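Local coordinates for protein acyl-coenzyme A oxidase 3 (Yarrowia lipolytica, PDB 5YS9) that oxidises acyl-CoA thioesters to (2E)-enoyl-CoA with bound FAD, passing the electrons to oxygen to give hydrogen peroxide in peroxisomal fatty acid beta-oxidation, at residues V52-R57 / E101-L106; R57-L62 / S108-I113; V114-R119 / M254-I259; A208-C213 / R234-H239; I228-L233 / N275-Y280. One frame throughout, in Å; residues are numbered along the deposited sequence.

Contact 1 of 5, residues V52-R57 / E101-L106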
# COMPACT_ATOMS: atom_id res chain seq x y z
N VAL A 52 -8.24 31.62 1.76
CA VAL A 52 -9.10 30.88 0.86
C VAL A 52 -9.03 31.50 -0.49
O VAL A 52 -8.85 30.79 -1.46
CB VAL A 52 -10.56 30.71 1.35
CG1 VAL A 52 -11.51 30.21 0.25
CG2 VAL A 52 -10.61 29.73 2.50
N THR A 53 -9.10 32.83 -0.56
CA THR A 53 -9.03 33.51 -1.85
C THR A 53 -7.67 33.24 -2.50
O THR A 53 -7.58 33.06 -3.72
CB THR A 53 -9.19 35.03 -1.76
OG1 THR A 53 -8.17 35.52 -0.89
CG2 THR A 53 -10.60 35.42 -1.25
N MET A 54 -6.61 33.22 -1.70
CA MET A 54 -5.29 32.97 -2.24
C MET A 54 -5.20 31.56 -2.88
O MET A 54 -4.74 31.40 -4.02
CB MET A 54 -4.21 33.11 -1.16
CG MET A 54 -2.83 33.05 -1.76
SD MET A 54 -1.54 32.78 -0.53
CE MET A 54 -0.83 34.41 -0.39
N ILE A 55 -5.63 30.56 -2.14
CA ILE A 55 -5.67 29.21 -2.61
C ILE A 55 -6.54 29.09 -3.86
O ILE A 55 -6.23 28.35 -4.76
CB ILE A 55 -6.18 28.31 -1.48
CG1 ILE A 55 -5.04 28.10 -0.49
CG2 ILE A 55 -6.73 26.96 -1.97
CD1 ILE A 55 -5.49 27.45 0.78
N GLU A 56 -7.65 29.80 -3.88
CA GLU A 56 -8.50 29.76 -5.04
C GLU A 56 -7.79 30.32 -6.24
O GLU A 56 -7.90 29.82 -7.33
CB GLU A 56 -9.79 30.50 -4.76
CG GLU A 56 -10.86 29.61 -4.17
CD GLU A 56 -11.97 30.38 -3.52
OE1 GLU A 56 -12.00 31.61 -3.64
OE2 GLU A 56 -12.82 29.74 -2.88
N ARG A 57 -7.05 31.40 -6.02
CA ARG A 57 -6.30 32.04 -7.06
C ARG A 57 -5.23 31.13 -7.62
O ARG A 57 -5.09 30.99 -8.82
CB ARG A 57 -5.60 33.25 -6.45
CG ARG A 57 -5.77 34.54 -7.21
CD ARG A 57 -4.46 35.32 -7.27
NE ARG A 57 -3.74 35.32 -6.00
CZ ARG A 57 -2.43 35.11 -5.89
NH1 ARG A 57 -1.69 34.89 -6.96
NH2 ARG A 57 -1.87 35.13 -4.69
N GLU A 101 7.11 34.09 -0.83
CA GLU A 101 7.48 32.77 -0.29
C GLU A 101 6.22 31.92 0.03
O GLU A 101 6.15 30.75 -0.27
CB GLU A 101 8.38 32.94 0.96
CG GLU A 101 8.84 31.65 1.69
CD GLU A 101 9.54 31.90 3.06
OE1 GLU A 101 10.42 32.79 3.15
OE2 GLU A 101 9.23 31.19 4.05
N LYS A 102 5.23 32.52 0.67
CA LYS A 102 4.02 31.82 1.06
C LYS A 102 3.26 31.33 -0.20
O LYS A 102 2.73 30.21 -0.25
CB LYS A 102 3.11 32.73 1.92
CG LYS A 102 1.93 32.04 2.57
CD LYS A 102 0.96 33.02 3.21
CE LYS A 102 0.13 32.35 4.32
NZ LYS A 102 -1.25 32.93 4.46
N GLU A 103 3.21 32.18 -1.20
CA GLU A 103 2.51 31.84 -2.41
C GLU A 103 3.20 30.69 -3.12
O GLU A 103 2.54 29.76 -3.58
CB GLU A 103 2.43 33.04 -3.32
CG GLU A 103 1.45 34.08 -2.84
CD GLU A 103 1.47 35.32 -3.69
OE1 GLU A 103 2.56 35.77 -4.10
OE2 GLU A 103 0.39 35.83 -3.95
N ALA A 104 4.52 30.79 -3.20
CA ALA A 104 5.36 29.84 -3.90
C ALA A 104 5.31 28.46 -3.22
O ALA A 104 5.09 27.45 -3.88
CB ALA A 104 6.79 30.37 -3.98
N LEU A 105 5.44 28.42 -1.91
CA LEU A 105 5.30 27.14 -1.20
C LEU A 105 3.93 26.45 -1.47
O LEU A 105 3.87 25.25 -1.73
CB LEU A 105 5.49 27.33 0.31
CG LEU A 105 5.39 26.05 1.17
CD1 LEU A 105 6.50 25.07 0.77
CD2 LEU A 105 5.44 26.35 2.66
N LEU A 106 2.88 27.26 -1.44
CA LEU A 106 1.53 26.79 -1.47
C LEU A 106 1.16 26.44 -2.92
O LEU A 106 0.45 25.47 -3.15
CB LEU A 106 0.63 27.84 -0.86
CG LEU A 106 -0.55 27.51 0.05
CD1 LEU A 106 -0.31 26.42 1.09
CD2 LEU A 106 -0.97 28.82 0.74
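Met-54 carries CG anti to its backbone N (chi1 -172°) and stays extended through chi2, then bends at chi3, so that SD and CE reach across to the helix of 101-106. Glu-103 does the reverse: CG lies anti to the carbonyl carbon, and the chain beyond it runs straight out, crossing the methionine at about a right angle. Met-54 CE therefore comes to rest on Glu-103 CG at 3.4 Å, with Lys-102 CD beside it. The carboxylate reaches on to Arg-57, whose chain is bent at chi2 and chi3. Arg-57 NH2 donates to Glu-103 OE2 at 2.5 Å, a salt bridge made by a single, very short and bent N-H bond, with the guanidinium and carboxylate planes 61° apart. Next to the methionine, Leu-106 CD2 touches Met-54 SD at 4.2 Å and Ile-55 CG1 at 4.3 Å. Glu-103 OE1 also accepts from Thr-100 N, which ties the other carboxylate oxygen to the start of its own helix. The two segments cross at -54° with axes 10.8 Å apart; Ile-55 also rests on His-46 of helix 38-46, and Leu-106 meets Phe-315 of helix 300-330.

Contact 2 of 5, residues R57-L62 / S108-I113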
# COMPACT_ATOMS: atom_id res chain seq x y z
N ARG A 57 -7.05 31.40 -6.02
CA ARG A 57 -6.30 32.04 -7.06
C ARG A 57 -5.23 31.13 -7.62
O ARG A 57 -5.09 30.99 -8.82
CB ARG A 57 -5.60 33.25 -6.45
CG ARG A 57 -5.77 34.54 -7.21
CD ARG A 57 -4.46 35.32 -7.27
NE ARG A 57 -3.74 35.32 -6.00
CZ ARG A 57 -2.43 35.11 -5.89
NH1 ARG A 57 -1.69 34.89 -6.96
NH2 ARG A 57 -1.87 35.13 -4.69
N LEU A 58 -4.47 30.51 -6.72
CA LEU A 58 -3.41 29.61 -7.11
C LEU A 58 -3.90 28.37 -7.83
O LEU A 58 -3.31 27.95 -8.80
CB LEU A 58 -2.62 29.19 -5.88
CG LEU A 58 -1.79 30.26 -5.18
CD1 LEU A 58 -1.16 29.71 -3.93
CD2 LEU A 58 -0.74 30.82 -6.11
N MET A 59 -4.99 27.79 -7.36
CA MET A 59 -5.53 26.58 -7.95
C MET A 59 -5.99 26.82 -9.37
O MET A 59 -5.73 26.04 -10.26
CB MET A 59 -6.68 26.04 -7.12
CG MET A 59 -6.26 25.07 -6.03
SD MET A 59 -7.52 24.77 -4.79
CE MET A 59 -7.79 23.04 -5.05
N THR A 60 -6.68 27.93 -9.58
CA THR A 60 -7.13 28.32 -10.90
C THR A 60 -6.00 28.65 -11.87
O THR A 60 -6.10 28.39 -13.04
CB THR A 60 -8.35 29.29 -10.91
OG1 THR A 60 -8.09 30.40 -11.77
CG2 THR A 60 -8.67 29.79 -9.57
N GLU A 61 -4.92 29.23 -11.36
CA GLU A 61 -3.74 29.49 -12.16
C GLU A 61 -3.07 28.22 -12.66
O GLU A 61 -2.57 28.17 -13.76
CB GLU A 61 -2.73 30.32 -11.38
CG GLU A 61 -2.93 31.81 -11.52
CD GLU A 61 -2.29 32.60 -10.40
OE1 GLU A 61 -1.48 32.03 -9.66
OE2 GLU A 61 -2.59 33.78 -10.27
N LEU A 62 -3.03 27.22 -11.81
CA LEU A 62 -2.47 25.93 -12.18
C LEU A 62 -3.28 25.14 -13.18
O LEU A 62 -2.77 24.64 -14.16
CB LEU A 62 -2.30 25.09 -10.92
CG LEU A 62 -1.27 25.51 -9.88
CD1 LEU A 62 -1.58 24.92 -8.53
CD2 LEU A 62 0.12 25.11 -10.31
N SER A 108 3.41 25.19 -5.07
CA SER A 108 4.05 23.91 -5.27
C SER A 108 3.34 22.75 -4.51
O SER A 108 3.41 21.62 -4.94
CB SER A 108 5.56 24.00 -5.04
OG SER A 108 5.88 23.85 -3.70
N GLN A 109 2.61 23.02 -3.44
CA GLN A 109 1.90 21.97 -2.70
C GLN A 109 0.54 21.63 -3.35
O GLN A 109 0.12 20.47 -3.44
CB GLN A 109 1.61 22.43 -1.27
CG GLN A 109 2.74 22.44 -0.25
CD GLN A 109 2.24 22.92 1.13
OE1 GLN A 109 1.71 24.06 1.27
NE2 GLN A 109 2.37 22.07 2.14
N LEU A 110 -0.16 22.66 -3.75
CA LEU A 110 -1.37 22.50 -4.54
C LEU A 110 -1.11 21.68 -5.83
O LEU A 110 -1.92 20.84 -6.19
CB LEU A 110 -1.97 23.87 -4.89
CG LEU A 110 -2.49 24.68 -3.69
CD1 LEU A 110 -2.66 26.12 -4.12
CD2 LEU A 110 -3.79 24.10 -3.15
N HIS A 111 0.00 21.95 -6.50
CA HIS A 111 0.36 21.29 -7.74
C HIS A 111 0.70 19.84 -7.49
O HIS A 111 0.55 19.03 -8.40
CB HIS A 111 1.57 21.99 -8.36
CG HIS A 111 1.90 21.53 -9.75
ND1 HIS A 111 3.20 21.41 -10.20
CD2 HIS A 111 1.11 21.15 -10.78
CE1 HIS A 111 3.18 21.01 -11.46
NE2 HIS A 111 1.92 20.84 -11.83
N GLY A 112 1.20 19.55 -6.27
CA GLY A 112 1.52 18.21 -5.80
C GLY A 112 0.31 17.33 -5.57
O GLY A 112 0.45 16.13 -5.42
N ILE A 113 -0.87 17.91 -5.53
CA ILE A 113 -2.12 17.14 -5.51
C ILE A 113 -2.30 16.28 -6.78
O ILE A 113 -2.86 15.20 -6.71
CB ILE A 113 -3.34 18.05 -5.35
CG1 ILE A 113 -3.20 18.87 -4.05
CG2 ILE A 113 -4.64 17.25 -5.30
CD1 ILE A 113 -4.20 20.02 -3.89
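Apolar contact dominates, and Leu-110 is its hub. Its CG stands anti to the carbonyl carbon (chi1 -65°), which sends the two methyls across to helix 49-63, where each has its own neighbour. Leu-110 CD1 presses on Leu-58 CB at 3.5 Å and also meets the CD1 methyl of that leucine. Leu-110 CD2 lies against Met-59 CG at 3.9 Å, next to the sulfur of the same side chain. From one turn further on, Leu-62 CD1 comes down on Leu-110 CB at 3.8 Å. All three side chains cross Leu-110 at roughly right angles, so it is inserted among residues of two successive turns rather than lying alongside any one of them.

A second apolar contact starts from the same Leu-62. With CG anti to the backbone N (chi1 -171°), His-111 turns the CG and CD2 of its ring to the Leu-62 CD2 methyl, which is 4.0 Å from His-111 CB, while Leu-62 CD1 reaches the backbone N of that histidine. The imidazole also meets Thr-118 of helix 116-136.

The polar partners lie outside the two segments. Glu-61 forms a salt bridge with Arg-107, and Gln-109 NE2 donates to Asp-312 OD1 on helix 300-330. Close side-chain packing of this kind, leucine and methionine between crossing helices, joins two helices of the N-terminal helical domain of the acyl-CoA oxidase and dehydrogenase fold, and helices from later in the chain cover it: Phe-643 lies over Met-59 and Leu-62, and Phe-315 packs on Leu-110.

Contact 3 of 5, residues V114-R119 / M254-I259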
# COMPACT_ATOMS: atom_id res chain seq x y z
N VAL A 114 -1.82 16.75 -7.91
CA VAL A 114 -1.90 16.00 -9.17
C VAL A 114 -0.60 15.73 -9.92
O VAL A 114 -0.56 14.85 -10.78
CB VAL A 114 -2.86 16.67 -10.12
CG1 VAL A 114 -4.27 16.49 -9.60
CG2 VAL A 114 -2.53 18.15 -10.31
N ASP A 115 0.48 16.41 -9.59
CA ASP A 115 1.79 16.11 -10.22
C ASP A 115 2.89 16.10 -9.15
O ASP A 115 3.47 17.10 -8.82
CB ASP A 115 2.04 17.13 -11.36
CG ASP A 115 3.23 16.77 -12.20
OD1 ASP A 115 3.91 15.82 -11.80
OD2 ASP A 115 3.49 17.46 -13.23
N MET A 116 3.15 14.95 -8.57
CA MET A 116 4.18 14.88 -7.55
C MET A 116 5.59 14.78 -8.15
O MET A 116 6.54 14.88 -7.44
CB MET A 116 3.91 13.72 -6.64
CG MET A 116 2.55 13.76 -5.97
SD MET A 116 2.27 12.51 -4.68
CE MET A 116 0.69 11.91 -5.28
N GLY A 117 5.73 14.56 -9.46
CA GLY A 117 7.01 14.48 -10.09
C GLY A 117 7.59 15.84 -10.39
O GLY A 117 8.70 16.15 -9.99
N THR A 118 6.84 16.67 -11.09
CA THR A 118 7.36 17.96 -11.53
C THR A 118 7.78 18.83 -10.35
O THR A 118 8.88 19.38 -10.31
CB THR A 118 6.33 18.68 -12.41
OG1 THR A 118 6.21 17.99 -13.66
CG2 THR A 118 6.78 20.12 -12.68
N ARG A 119 6.90 18.93 -9.38
CA ARG A 119 7.18 19.64 -8.13
C ARG A 119 8.56 19.29 -7.55
O ARG A 119 9.28 20.18 -7.13
CB ARG A 119 6.08 19.28 -7.12
CG ARG A 119 6.29 19.84 -5.76
CD ARG A 119 5.35 19.29 -4.72
NE ARG A 119 5.69 20.01 -3.50
CZ ARG A 119 5.19 19.81 -2.28
NH1 ARG A 119 4.27 18.89 -2.09
NH2 ARG A 119 5.65 20.53 -1.24
N MET A 254 9.53 3.08 -8.37
CA MET A 254 8.15 2.75 -8.10
C MET A 254 7.18 3.87 -8.61
O MET A 254 6.08 3.55 -9.14
CB MET A 254 7.96 2.56 -6.61
CG MET A 254 6.51 2.44 -6.18
SD MET A 254 6.57 1.66 -4.57
CE MET A 254 4.81 1.49 -4.14
N GLY A 255 7.59 5.11 -8.45
CA GLY A 255 6.79 6.27 -8.73
C GLY A 255 7.66 7.45 -9.07
O GLY A 255 8.87 7.34 -9.10
N ARG A 256 7.04 8.58 -9.36
CA ARG A 256 7.74 9.84 -9.53
C ARG A 256 8.82 9.76 -10.59
O ARG A 256 9.92 10.22 -10.40
CB ARG A 256 8.30 10.34 -8.21
CG ARG A 256 7.24 10.95 -7.31
CD ARG A 256 7.83 11.67 -6.12
NE ARG A 256 7.00 11.54 -4.94
CZ ARG A 256 6.47 12.55 -4.27
NH1 ARG A 256 6.67 13.79 -4.66
NH2 ARG A 256 5.73 12.32 -3.20
N ASP A 257 8.47 9.15 -11.70
CA ASP A 257 9.40 8.93 -12.78
C ASP A 257 9.82 10.21 -13.49
O ASP A 257 10.80 10.20 -14.20
CB ASP A 257 8.88 7.89 -13.75
CG ASP A 257 9.36 6.49 -13.42
OD1 ASP A 257 10.50 6.32 -12.98
OD2 ASP A 257 8.60 5.55 -13.59
N ALA A 258 9.08 11.30 -13.32
CA ALA A 258 9.47 12.56 -13.95
C ALA A 258 10.80 13.06 -13.41
O ALA A 258 11.44 13.89 -14.08
CB ALA A 258 8.42 13.62 -13.72
N ILE A 259 11.17 12.66 -12.20
CA ILE A 259 12.41 13.09 -11.57
C ILE A 259 13.59 12.25 -12.01
O ILE A 259 13.53 11.04 -11.97
CB ILE A 259 12.35 12.99 -10.04
CG1 ILE A 259 11.15 13.71 -9.48
CG2 ILE A 259 13.62 13.53 -9.41
CD1 ILE A 259 10.73 13.17 -8.14
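Met-116 lays its CB over one face of the Arg-256 guanidinium, 3.4 Å above the plane and displaced toward the rim on the NH1 side. Its chain then leads away from the loop, although Met-116 SD still passes Arg-256 NH2 at 3.8 Å. The arginine arrives with CG anti to its carbonyl carbon and a bend at chi3, which carries NH1 to the backbone of the same methionine. Arg-256 NH1 donates to Met-116 O at 3.0 Å, but the N-H is strongly angled at 126°, so the bond is weak.

That carbonyl belongs to the first turn of helix 116-136, which Asp-115 caps at its N-terminus. Asp-115 OD1 accepts from Thr-118 N at 3.1 Å, nearly straight at 179° though from above the carboxylate plane, and more weakly from Gly-117 N. The other oxygen, Asp-115 OD2, takes a bond from Thr-118 OG1 at 2.8 Å and a salt bridge from Arg-88. Segment 254-259, in the loop between strands 245-249 and 262-272 of the middle beta domain, faces this capped end with a type I turn from Arg-256 to Ile-259, joining the beta domain to the N-terminal helices.

The two backbones come nearest at Gly-117 and Arg-256, judged by their CA atoms. Ala-258 CB stands 4.0 Å from Gly-117 CA, methyl against bare backbone. Beside it, Ile-259 CG1 lies 3.5 Å from Gly-117 O, its side chain about 6 Å from a bound FAD. Arg-256 also packs against Tyr-435 of the second subunit.

Contact 4 of 5, residues A208-C213 / R234-H239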
# COMPACT_ATOMS: atom_id res chain seq x y z
N ALA A 208 21.27 18.60 -13.75
CA ALA A 208 22.04 19.51 -12.89
C ALA A 208 23.41 19.86 -13.44
O ALA A 208 24.13 18.97 -13.89
CB ALA A 208 22.21 18.88 -11.53
N THR A 209 23.75 21.15 -13.41
CA THR A 209 25.10 21.63 -13.69
C THR A 209 25.98 21.68 -12.44
O THR A 209 27.22 21.58 -12.55
CB THR A 209 25.07 23.08 -14.22
OG1 THR A 209 24.46 23.94 -13.25
CG2 THR A 209 24.28 23.15 -15.49
N HIS A 210 25.34 21.90 -11.27
CA HIS A 210 26.05 21.92 -9.97
C HIS A 210 25.35 21.11 -8.90
O HIS A 210 24.21 20.78 -9.04
CB HIS A 210 26.19 23.33 -9.44
CG HIS A 210 26.98 24.25 -10.32
ND1 HIS A 210 26.53 24.66 -11.57
CD2 HIS A 210 28.13 24.92 -10.09
CE1 HIS A 210 27.41 25.50 -12.08
NE2 HIS A 210 28.39 25.66 -11.21
N THR A 211 26.08 20.80 -7.83
CA THR A 211 25.54 20.10 -6.67
C THR A 211 26.05 20.69 -5.38
O THR A 211 27.08 21.33 -5.33
CB THR A 211 25.84 18.62 -6.69
OG1 THR A 211 25.06 17.96 -5.72
CG2 THR A 211 27.28 18.35 -6.35
N ALA A 212 25.27 20.46 -4.33
CA ALA A 212 25.67 20.75 -2.97
C ALA A 212 26.12 19.39 -2.43
O ALA A 212 25.29 18.56 -2.12
CB ALA A 212 24.50 21.29 -2.20
N CYS A 213 27.43 19.16 -2.41
CA CYS A 213 27.98 17.85 -2.05
C CYS A 213 28.29 17.78 -0.55
O CYS A 213 29.05 18.60 -0.02
CB CYS A 213 29.23 17.56 -2.88
SG CYS A 213 30.01 15.95 -2.55
N ARG A 234 28.67 19.71 -14.39
CA ARG A 234 28.75 19.81 -15.83
C ARG A 234 29.31 21.14 -16.30
O ARG A 234 29.11 22.18 -15.67
CB ARG A 234 27.36 19.60 -16.48
CG ARG A 234 26.69 18.27 -16.18
CD ARG A 234 25.28 18.22 -16.79
NE ARG A 234 24.86 16.85 -17.07
CZ ARG A 234 24.20 16.05 -16.25
NH1 ARG A 234 23.83 16.43 -15.02
NH2 ARG A 234 23.90 14.82 -16.67
N ASP A 235 30.03 21.09 -17.41
CA ASP A 235 30.27 22.26 -18.22
C ASP A 235 28.88 22.78 -18.65
O ASP A 235 28.06 22.05 -19.23
CB ASP A 235 31.08 21.83 -19.42
CG ASP A 235 31.26 22.91 -20.39
OD1 ASP A 235 32.08 23.78 -20.07
OD2 ASP A 235 30.61 22.88 -21.46
N VAL A 236 28.62 24.04 -18.33
CA VAL A 236 27.33 24.69 -18.51
C VAL A 236 26.94 24.78 -20.01
O VAL A 236 25.84 24.47 -20.44
CB VAL A 236 27.42 26.09 -17.81
CG1 VAL A 236 26.65 27.18 -18.53
CG2 VAL A 236 26.99 25.99 -16.36
N SER A 237 27.91 25.22 -20.77
CA SER A 237 27.84 25.33 -22.21
C SER A 237 27.35 24.07 -22.96
O SER A 237 26.45 24.13 -23.74
CB SER A 237 29.24 25.73 -22.68
OG SER A 237 29.19 26.17 -23.98
N SER A 238 27.96 22.93 -22.71
CA SER A 238 27.70 21.70 -23.46
C SER A 238 26.92 20.62 -22.67
O SER A 238 26.52 19.60 -23.25
CB SER A 238 29.05 21.13 -23.87
OG SER A 238 29.74 20.66 -22.71
N HIS A 239 26.75 20.81 -21.35
CA HIS A 239 26.18 19.82 -20.45
C HIS A 239 27.06 18.58 -20.31
O HIS A 239 26.59 17.56 -19.80
CB HIS A 239 24.74 19.44 -20.88
CG HIS A 239 23.73 19.55 -19.78
ND1 HIS A 239 22.90 18.51 -19.41
CD2 HIS A 239 23.42 20.59 -18.98
CE1 HIS A 239 22.11 18.92 -18.43
NE2 HIS A 239 22.42 20.17 -18.15
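Arg-234 points its CB toward segment 208-213, where it meets Thr-209 CA at 4.1 Å. CG, anti to the carbonyl carbon (chi1 -59°), passes Ala-208 O, and the chain then runs extended to NE. Arg-234 CD comes within 3.2 Å of Ala-208 O. Arg-234 CD also lies 3.5 Å above the His-239 ring, over its centre, closing one face of the imidazole. Arg-234 NE turns back to its own loop and donates a weak bond to His-239 O at 3.3 Å. At the tip, Arg-234 NH1 gives a nearly straight bond (167°) to Ala-208 O at 2.8 Å, within the guanidinium plane and on a carbonyl lone pair. NH1 also reaches Ala-204 O, and NH2 bonds to Ala-205 O and to Pro-672 O of the second subunit. Several backbone carbonyls thus accept its N-H groups, which probably offsets part of the buried charge.

The main chain of the same residue adds a bond, Arg-234 N to Thr-209 O at 3.0 Å, with the donor 32° above the carbonyl plane. Val-236 CG2 touches Thr-209 CG2 at 4.0 Å and nears the edge of the His-210 ring; Val-236 also packs on Phe-686 of the second subunit. Asp-235 OD2 accepts from both Ser-238 N and Ser-238 OG, an Asx motif, and Tyr-677 of the second subunit meets the His-239 ring. Thr-209 O takes the N-H of Leu-233 as well as that of Arg-234, which fits a classic beta bulge at the end of the 210-219 and 222-232 strand pair of the middle beta domain.

Contact 5 of 5, residues I228-L233 / N275-Y280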
# COMPACT_ATOMS: atom_id res chain seq x y z
N ILE A 228 29.27 20.87 3.63
CA ILE A 228 28.60 21.06 2.37
C ILE A 228 29.51 21.87 1.46
O ILE A 228 29.97 22.96 1.86
CB ILE A 228 27.25 21.82 2.54
CG1 ILE A 228 26.44 21.25 3.69
CG2 ILE A 228 26.43 21.71 1.27
CD1 ILE A 228 25.07 21.90 3.90
N PHE A 229 29.73 21.36 0.23
CA PHE A 229 30.63 21.97 -0.78
C PHE A 229 29.89 22.08 -2.12
O PHE A 229 29.18 21.13 -2.53
CB PHE A 229 31.92 21.12 -0.97
CG PHE A 229 32.64 20.81 0.31
CD1 PHE A 229 32.18 19.81 1.16
CD2 PHE A 229 33.77 21.55 0.70
CE1 PHE A 229 32.81 19.53 2.37
CE2 PHE A 229 34.42 21.27 1.91
CZ PHE A 229 33.93 20.26 2.74
N VAL A 230 30.07 23.20 -2.82
CA VAL A 230 29.49 23.34 -4.16
C VAL A 230 30.48 22.72 -5.13
O VAL A 230 31.64 23.13 -5.18
CB VAL A 230 29.19 24.80 -4.59
CG1 VAL A 230 28.39 24.80 -5.88
CG2 VAL A 230 28.39 25.53 -3.53
N VAL A 231 30.01 21.75 -5.91
CA VAL A 231 30.85 21.13 -6.92
C VAL A 231 30.15 21.24 -8.23
O VAL A 231 29.02 20.78 -8.38
CB VAL A 231 31.08 19.62 -6.66
CG1 VAL A 231 32.02 19.03 -7.73
CG2 VAL A 231 31.57 19.38 -5.23
N GLN A 232 30.83 21.77 -9.20
CA GLN A 232 30.26 21.85 -10.53
C GLN A 232 30.30 20.47 -11.18
O GLN A 232 31.36 19.86 -11.26
CB GLN A 232 31.04 22.87 -11.35
CG GLN A 232 30.32 23.26 -12.62
CD GLN A 232 31.03 24.34 -13.38
OE1 GLN A 232 31.83 25.14 -12.83
NE2 GLN A 232 30.75 24.38 -14.67
N LEU A 233 29.13 19.99 -11.63
CA LEU A 233 28.98 18.67 -12.23
C LEU A 233 29.16 18.67 -13.73
O LEU A 233 29.73 17.74 -14.29
CB LEU A 233 27.60 18.13 -11.97
CG LEU A 233 27.23 17.77 -10.55
CD1 LEU A 233 25.82 17.20 -10.51
CD2 LEU A 233 28.22 16.81 -9.99
N ASN A 275 34.40 27.15 -2.20
CA ASN A 275 33.21 26.46 -2.64
C ASN A 275 32.54 25.79 -1.49
O ASN A 275 31.37 25.48 -1.60
CB ASN A 275 33.50 25.44 -3.73
CG ASN A 275 33.52 26.04 -5.12
OD1 ASN A 275 33.30 25.34 -6.10
ND2 ASN A 275 33.78 27.32 -5.23
N MET A 276 33.28 25.53 -0.42
CA MET A 276 32.71 25.09 0.84
C MET A 276 31.85 26.19 1.36
O MET A 276 32.29 27.33 1.43
CB MET A 276 33.78 24.82 1.87
CG MET A 276 33.22 24.45 3.24
SD MET A 276 34.56 24.11 4.41
CE MET A 276 33.61 24.04 5.95
N LEU A 277 30.64 25.85 1.78
CA LEU A 277 29.72 26.86 2.33
C LEU A 277 30.08 27.13 3.80
O LEU A 277 30.19 26.21 4.58
CB LEU A 277 28.27 26.41 2.15
CG LEU A 277 27.81 26.27 0.69
CD1 LEU A 277 26.44 25.65 0.69
CD2 LEU A 277 27.80 27.59 -0.07
N MET A 278 30.27 28.39 4.18
CA MET A 278 30.97 28.68 5.45
C MET A 278 30.28 29.58 6.47
O MET A 278 30.94 30.10 7.36
CB MET A 278 32.40 29.20 5.19
CG MET A 278 33.40 28.15 4.73
SD MET A 278 35.04 28.90 4.58
CE MET A 278 35.93 27.89 3.40
N LYS A 279 28.96 29.72 6.39
CA LYS A 279 28.19 30.44 7.42
C LYS A 279 28.45 29.91 8.85
O LYS A 279 28.64 30.70 9.77
CB LYS A 279 26.68 30.39 7.10
CG LYS A 279 25.77 31.11 8.11
CD LYS A 279 24.44 31.56 7.50
CE LYS A 279 23.43 31.87 8.60
NZ LYS A 279 22.56 33.04 8.30
N TYR A 280 28.46 28.59 9.00
CA TYR A 280 28.60 27.94 10.30
C TYR A 280 30.00 27.43 10.55
O TYR A 280 30.57 27.72 11.59
CB TYR A 280 27.59 26.82 10.45
CG TYR A 280 26.19 27.35 10.44
CD1 TYR A 280 25.77 28.27 11.41
CD2 TYR A 280 25.26 26.97 9.45
CE1 TYR A 280 24.49 28.79 11.40
CE2 TYR A 280 23.96 27.48 9.44
CZ TYR A 280 23.59 28.39 10.43
OH TYR A 280 22.34 28.93 10.47
O HOH W 1 29.46 23.50 5.31
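Phe-229 and Met-276 form the apolar centre, their side chains lying next to each other and pointing the same way. They belong to a single antiparallel beta bridge, in which strand 222-232 is joined by the loop that follows strand 262-272 in the middle beta domain. Met-276 CB sits 3.5 Å from Phe-229 CD2. Because CG is anti to the backbone N (chi1 175°) and the chain stays extended, the methionine runs on past Phe-229 CE2. Its SD lies 4.8 Å from the ring centroid, 52° off the normal, an oblique Met-aromatic contact. Phe-187 meets the same ring edge-to-face.

Away from that pair, Leu-277 spreads its methyls between two strand residues. Leu-277 CD1 touches Ile-228 CG2 at 4.0 Å, and CD2 touches Val-230 CG2 at 4.1 Å. Ile-133 and Ser-136 of helix 116-136 also pack on Leu-277, which brings the N-terminal helices against this side of the sheet.

Backbone bonds flank the non-hydrogen-bonded pair Phe-229 and Met-276. Leu-277 N donates to Ile-228 O at 3.0 Å, in the carbonyl plane; Val-230 N donates to Asn-275 O at 2.9 Å, but from 47° above that plane. Beyond the first of these bonds a water continues the link, accepting from Ile-228 N and donating to Leu-277 O at 2.9 Å.

Contacts 1 and 2 lie 8 Å apart between centres on one pair of helices, 49-63 and 101-111; they share Arg-57, and Leu-58 packs against Leu-106. Helix 116-136 comes next in the chain and brings in contact 3, 15 Å from contact 2. Contact 3 closes a loop of 134 residues within which contact 4 is nested, and its segments alternate with those of contact 5. Contacts 4 and 5, 14 Å apart and 30 to 33 Å from the first two, interleave on neighbouring strands 210-219 and 222-232. Contact 3 is thus the bridge between the helical and beta domains beside the FAD, and contacts 3 and 4 lie at the dimer interface.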